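Local structure of catalase (Corynebacterium glutamicum, 4B7H) at residues E79-E84 with G98-L103. The protein breaks hydrogen peroxide down to water and oxygen at a heme, binds NADPH, and is inhibited by nitric oxide. Residues are numbered along the deposited sequence; the frame is centred on the assembly and turned at random.
Sequences ELHITE and GKVTPL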
ATOM      1  N   GLU A  79      18.132  23.041 -18.766  1.00  9.58           N
ATOM      2  CA  GLU A  79      18.402  22.774 -20.180  1.00 10.48           C
ATOM      3  C   GLU A  79      19.808  22.235 -20.369  1.00 10.87           C
ATOM      4  O   GLU A  79      20.769  22.760 -19.780  1.00 11.61           O
ATOM      5  CB  GLU A  79      18.258  24.066 -21.002  1.00 12.28           C
ATOM      6  CG  GLU A  79      16.925  24.773 -20.820  1.00 14.70           C
ATOM      7  CD  GLU A  79      16.877  26.161 -21.428  1.00 13.88           C
ATOM      8  OE1 GLU A  79      17.845  26.574 -22.109  1.00 16.16           O
ATOM      9  OE2 GLU A  79      15.855  26.851 -21.224  1.00 15.42           O
ATOM     10  N   LEU A  80      19.925  21.206 -21.207  1.00  9.90           N
ATOM     11  CA  LEU A  80      21.215  20.713 -21.679  1.00  9.29           C
ATOM     12  C   LEU A  80      21.474  21.271 -23.076  1.00 10.44           C
ATOM     13  O   LEU A  80      20.632  21.132 -23.963  1.00 11.74           O
ATOM     14  CB  LEU A  80      21.201  19.183 -21.744  1.00 10.31           C
ATOM     15  CG  LEU A  80      22.395  18.501 -22.423  1.00 10.17           C
ATOM     16  CD1 LEU A  80      23.658  18.695 -21.598  1.00 13.05           C
ATOM     17  CD2 LEU A  80      22.105  17.023 -22.652  1.00 11.78           C
ATOM     18  N   HIS A  81      22.637  21.892 -23.270  1.00 11.59           N
ATOM     19  CA  HIS A  81      23.021  22.441 -24.571  1.00 12.87           C
ATOM     20  C   HIS A  81      24.289  21.762 -25.101  1.00 11.28           C
ATOM     21  O   HIS A  81      25.342  21.825 -24.466  1.00 12.84           O
ATOM     22  CB  HIS A  81      23.279  23.947 -24.455  1.00 12.13           C
ATOM     23  CG  HIS A  81      22.057  24.750 -24.145  1.00 12.55           C
ATOM     24  ND1 HIS A  81      21.448  25.564 -25.076  1.00 14.16           N
ATOM     25  CD2 HIS A  81      21.332  24.869 -23.007  1.00 14.89           C
ATOM     26  CE1 HIS A  81      20.397  26.147 -24.525  1.00 14.67           C
ATOM     27  NE2 HIS A  81      20.302  25.738 -23.272  1.00 13.86           N
ATOM     28  N   ILE A  82      24.200  21.129 -26.267  1.00 12.15           N
ATOM     29  CA  ILE A  82      25.380  20.523 -26.884  1.00 13.05           C
ATOM     30  C   ILE A  82      26.159  21.568 -27.687  1.00 13.62           C
ATOM     31  O   ILE A  82      25.576  22.310 -28.481  1.00 14.38           O
ATOM     32  CB  ILE A  82      24.984  19.339 -27.786  1.00 12.77           C
ATOM     33  CG1 ILE A  82      24.136  18.336 -26.997  1.00 12.92           C
ATOM     34  CG2 ILE A  82      26.212  18.673 -28.379  1.00 13.31           C
ATOM     35  CD1 ILE A  82      24.782  17.853 -25.696  1.00 13.60           C
ATOM     36  N   THR A  83      27.476  21.629 -27.476  1.00 11.97           N
ATOM     37  CA  THR A  83      28.319  22.617 -28.157  1.00 12.89           C
ATOM     38  C   THR A  83      29.489  21.994 -28.932  1.00 14.96           C
ATOM     39  O   THR A  83      30.233  22.700 -29.623  1.00 19.14           O
ATOM     40  CB  THR A  83      28.874  23.686 -27.176  1.00 14.19           C
ATOM     41  OG1 THR A  83      29.733  23.062 -26.210  1.00 14.99           O
ATOM     42  CG2 THR A  83      27.742  24.420 -26.459  1.00 15.73           C
ATOM     43  N   GLU A  84      29.655  20.682 -28.806  1.00 14.16           N
ATOM     44  CA  GLU A  84      30.707  19.958 -29.511  1.00 14.92           C
ATOM     45  C   GLU A  84      30.096  18.862 -30.375  1.00 15.46           C
ATOM     46  O   GLU A  84      28.914  18.559 -30.246  1.00 17.32           O
ATOM     47  CB  GLU A  84      31.676  19.338 -28.506  1.00 16.68           C
ATOM     48  CG  GLU A  84      32.422  20.351 -27.668  1.00 19.82           C
ATOM     49  CD  GLU A  84      33.532  21.037 -28.444  1.00 29.15           C
ATOM     50  OE1 GLU A  84      34.281  20.340 -29.163  1.00 40.08           O
ATOM     51  OE2 GLU A  84      33.649  22.274 -28.341  1.00 31.28           O
ATOM     52  N   GLY A  98      24.289  20.578 -31.561  1.00 17.74           N
ATOM     53  CA  GLY A  98      23.278  21.611 -31.449  1.00 17.56           C
ATOM     54  C   GLY A  98      22.044  21.292 -30.621  1.00 15.58           C
ATOM     55  O   GLY A  98      21.215  22.178 -30.413  1.00 18.65           O
ATOM     56  N   LYS A  99      21.904  20.052 -30.149  1.00 13.37           N
ATOM     57  CA  LYS A  99      20.688  19.645 -29.436  1.00 12.79           C
ATOM     58  C   LYS A  99      20.501  20.415 -28.131  1.00 13.52           C
ATOM     59  O   LYS A  99      21.460  20.640 -27.390  1.00 14.06           O
ATOM     60  CB  LYS A  99      20.699  18.135 -29.157  1.00 13.64           C
ATOM     61  CG  LYS A  99      20.505  17.254 -30.389  1.00 14.97           C
ATOM     62  CD  LYS A  99      19.036  17.079 -30.752  1.00 17.06           C
ATOM     63  CE  LYS A  99      18.878  16.168 -31.968  1.00 20.43           C
ATOM     64  NZ  LYS A  99      17.464  15.734 -32.179  1.00 24.46           N
ATOM     65  N   VAL A 100      19.264  20.822 -27.866  1.00 12.62           N
ATOM     66  CA  VAL A 100      18.893  21.440 -26.597  1.00 12.63           C
ATOM     67  C   VAL A 100      17.804  20.572 -25.981  1.00 12.40           C
ATOM     68  O   VAL A 100      16.774  20.316 -26.613  1.00 13.20           O
ATOM     69  CB  VAL A 100      18.376  22.883 -26.786  1.00 13.13           C
ATOM     70  CG1 VAL A 100      17.978  23.493 -25.444  1.00 14.37           C
ATOM     71  CG2 VAL A 100      19.441  23.729 -27.454  1.00 15.04           C
ATOM     72  N   THR A 101      18.031  20.111 -24.753  1.00 10.44           N
ATOM     73  CA  THR A 101      17.135  19.137 -24.126  1.00 11.05           C
ATOM     74  C   THR A 101      16.704  19.601 -22.735  1.00 10.73           C
ATOM     75  O   THR A 101      17.547  20.011 -21.941  1.00 11.21           O
ATOM     76  CB  THR A 101      17.839  17.773 -24.005  1.00 11.19           C
ATOM     77  OG1 THR A 101      18.327  17.371 -25.295  1.00 10.58           O
ATOM     78  CG2 THR A 101      16.896  16.695 -23.453  1.00 11.75           C
ATOM     79  N   PRO A 102      15.391  19.537 -22.430  1.00  9.68           N
ATOM     80  CA  PRO A 102      14.971  19.885 -21.063  1.00  9.49           C
ATOM     81  C   PRO A 102      15.522  18.885 -20.042  1.00  8.33           C
ATOM     82  O   PRO A 102      15.699  17.701 -20.362  1.00  9.19           O
ATOM     83  CB  PRO A 102      13.439  19.777 -21.116  1.00 10.61           C
ATOM     84  CG  PRO A 102      13.080  19.752 -22.575  1.00 11.78           C
ATOM     85  CD  PRO A 102      14.252  19.116 -23.264  1.00 10.97           C
ATOM     86  N   LEU A 103      15.761  19.350 -18.819  1.00  8.67           N
ATOM     87  CA  LEU A 103      16.260  18.476 -17.776  1.00  9.03           C
ATOM     88  C   LEU A 103      15.604  18.730 -16.425  1.00  8.15           C
ATOM     89  O   LEU A 103      15.056  19.809 -16.166  1.00  8.54           O
ATOM     90  CB  LEU A 103      17.789  18.590 -17.651  1.00 11.59           C
ATOM     91  CG  LEU A 103      18.364  19.848 -16.992  1.00 10.92           C
ATOM     92  CD1 LEU A 103      18.377  19.785 -15.461  1.00 11.13           C
ATOM     93  CD2 LEU A 103      19.769  20.089 -17.508  1.00 13.39           C
TER
HETATM   94  O   HOH W   1      27.245  20.954 -31.065  1.00 22.25           O
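Leu80 and Thr101 form a hydrogen-bonded pair between two antiparallel strands, flanked by the non-hydrogen-bonded pairs Glu79 with Pro102 and His81 with Val100. The bond from Leu80 N to Thr101 O is 2.8 Å long and almost straight, at 174°. Thr101 N returns a bond to Leu80 O. That oxygen also accepts a CA-H...O contact from Val100 CA, 3.2 Å from Leu80 O. Ile82 N donates a further hydrogen bond to Lys99 O at 3.0 Å. Past this bond the regular pairing ends, and a water links the two segments: it accepts from Gly98 N and donates to Glu84 O, and weakly to Ile82 O.

His81 and Val100 point the same way, side by side. Val100 CG1 stands anti to the backbone N (chi1 179°) and lies over one face of the His81 imidazole, 3.9 Å from its centroid, in a CH-pi contact. Val100 CG2 reaches His81 ND1 at 3.6 Å. In the ring plane, His81 NE2 donates to the anti lone pair of Glu79 OE1 at 2.8 Å, which fixes the turn of the ring. Asn313 and the backbone N of Ala5 hold Glu79 OE2, and Tyr309 stacks on His81.

These strands are neighbours in the antiparallel beta-barrel of the catalase fold, with strand 305-314 beyond 73-82 and strand 125-132 beyond 100-108. Leu80 and Thr101 share the other face of the sheet, where both touch Phe130 and Leu94. Leu103 CD2 packs against the backbone of Glu79, 3.6 Å from Glu79 C. The Leu103 side chain is about 12 Å from a bound heme. The Ile82 and Lys99 side chains cross obliquely, with Ile82 CG1 against Lys99 CB. The lysine chain bends at chi2 (-83°) and leads away to a salt bridge with Asp93.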